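Local atomic coordinates of Lem22 (Legionella pneumophila subsp. pneumophila ATCC 43290, PDB entry 5WD9), a protein that is a Legionella effector of undetermined biochemical activity, built as a small bundle of three helices and probably acting through binding to other proteins. Residues V5-L8 with T9-K12. Sequence-based numbering, arbitrary orientation.
Sequences VTEL and TRLK
Two donors of Thr9 converge on the carbonyl oxygen of Val5 near the start of helix 4-24, the first helix of a three-helix bundle. Thr9 N makes the regular i to i+4 alpha-helical bond to Val5 O at 3.0 Å, and the hydroxyl adds a second, with Thr9 OG1 donating to Val5 O at 2.8 Å. The two donors approach from opposite faces of the carbonyl plane, each tilted by about 30°, and therefore share the acceptor without competing for one position. With OG1 beside its own backbone N (chi1 -63°), the hydroxyl folds back along the helix onto the preceding turn. The same backbone pattern continues as Arg10 N bonds Thr6 O, Leu11 N bonds Glu7 O and Lys12 N bonds Leu8 O.

On another flank, Glu7 and Arg10 run side by side in the same direction. Their salt bridge is long, 3.6 Å from Glu7 OE1 to Arg10 NH1, and purely electrostatic: OE1 sits over a face of the guanidinium, off the line of its N-H bonds, with the planes 54° apart. A water makes the directed link instead, donating to Glu7 OE2 at 2.7 Å and accepting from Arg10 NH1 in the guanidinium plane. Bends at chi2 of Glu7 and chi3 of Arg10 bring the groups together. The stronger partner of OE1 is Lys45 of helix 28-52, with which it forms a salt bridge, so the carboxylate links the two helices.

The buried leucines face that same helix: Leu8 packs on Met46 and Leu49, Leu11 on Glu41 and Met46, while Val5 and Thr9 meet helix 58-87. Between the leucines themselves the contact is loose, a single methyl approach of 4.4 Å from Leu8 CD2 to Leu11 CD2.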
loop_
_atom_site.group_PDB
_atom_site.type_symbol
_atom_site.label_atom_id
_atom_site.label_comp_id
_atom_site.label_asym_id
_atom_site.label_seq_id
_atom_site.Cartn_x
_atom_site.Cartn_y
_atom_site.Cartn_z
ATOM N N VAL A 5 -7.176 12.931 7.160
ATOM C CA VAL A 5 -8.300 12.053 6.875
ATOM C C VAL A 5 -8.459 11.848 5.376
ATOM O O VAL A 5 -8.674 10.723 4.911
ATOM C CB VAL A 5 -9.581 12.579 7.532
ATOM C CG1 VAL A 5 -10.751 11.746 7.083
ATOM C CG2 VAL A 5 -9.445 12.520 9.041
ATOM N N THR A 6 -8.370 12.925 4.596
ATOM C CA THR A 6 -8.455 12.797 3.148
ATOM C C THR A 6 -7.245 12.073 2.586
ATOM O O THR A 6 -7.383 11.246 1.680
ATOM C CB THR A 6 -8.611 14.181 2.523
ATOM O OG1 THR A 6 -9.793 14.776 3.067
ATOM C CG2 THR A 6 -8.754 14.090 1.027
ATOM N N GLU A 7 -6.044 12.377 3.097
ATOM C CA GLU A 7 -4.851 11.685 2.624
ATOM C C GLU A 7 -4.927 10.194 2.912
ATOM O O GLU A 7 -4.557 9.376 2.061
ATOM C CB GLU A 7 -3.593 12.294 3.232
ATOM C CG GLU A 7 -3.331 13.730 2.791
ATOM C CD GLU A 7 -2.810 13.866 1.367
ATOM O OE1 GLU A 7 -2.536 12.848 0.697
ATOM O OE2 GLU A 7 -2.671 15.023 0.913
ATOM N N LEU A 8 -5.420 9.812 4.090
ATOM C CA LEU A 8 -5.505 8.391 4.401
ATOM C C LEU A 8 -6.604 7.708 3.598
ATOM O O LEU A 8 -6.451 6.548 3.203
ATOM C CB LEU A 8 -5.688 8.171 5.902
ATOM C CG LEU A 8 -4.447 8.510 6.723
ATOM C CD1 LEU A 8 -4.660 8.065 8.155
ATOM C CD2 LEU A 8 -3.186 7.876 6.133
ATOM N N THR A 9 -7.716 8.401 3.343
ATOM C CA THR A 9 -8.746 7.854 2.470
ATOM C C THR A 9 -8.176 7.578 1.086
ATOM O O THR A 9 -8.350 6.489 0.531
ATOM C CB THR A 9 -9.920 8.830 2.386
ATOM O OG1 THR A 9 -10.499 8.968 3.689
ATOM C CG2 THR A 9 -10.987 8.316 1.431
ATOM N N ARG A 10 -7.458 8.551 0.533
ATOM C CA ARG A 10 -6.846 8.358 -0.774
ATOM C C ARG A 10 -5.834 7.230 -0.747
ATOM O O ARG A 10 -5.787 6.423 -1.678
ATOM C CB ARG A 10 -6.177 9.648 -1.254
ATOM C CG ARG A 10 -7.146 10.650 -1.876
ATOM C CD ARG A 10 -6.444 11.940 -2.371
ATOM N NE ARG A 10 -5.157 11.661 -2.997
ATOM C CZ ARG A 10 -4.127 12.498 -3.002
ATOM N NH1 ARG A 10 -4.211 13.692 -2.428
ATOM N NH2 ARG A 10 -2.996 12.126 -3.563
ATOM N N LEU A 11 -5.013 7.148 0.307
ATOM C CA LEU A 11 -3.969 6.133 0.356
ATOM C C LEU A 11 -4.582 4.743 0.425
ATOM O O LEU A 11 -4.143 3.825 -0.283
ATOM C CB LEU A 11 -3.039 6.359 1.547
ATOM C CG LEU A 11 -2.023 5.227 1.755
ATOM C CD1 LEU A 11 -1.046 5.135 0.606
ATOM C CD2 LEU A 11 -1.302 5.399 3.078
ATOM N N LYS A 12 -5.582 4.564 1.289
ATOM C CA LYS A 12 -6.214 3.263 1.417
ATOM C C LYS A 12 -6.722 2.794 0.067
ATOM O O LYS A 12 -6.455 1.665 -0.369
ATOM C CB LYS A 12 -7.354 3.357 2.434
ATOM C CG LYS A 12 -7.985 2.027 2.814
ATOM C CD LYS A 12 -9.124 1.630 1.896
ATOM C CE LYS A 12 -9.867 0.419 2.461
ATOM N NZ LYS A 12 -10.886 -0.105 1.520
HETATM O O HOH W 1 -2.425 15.749 -1.707
#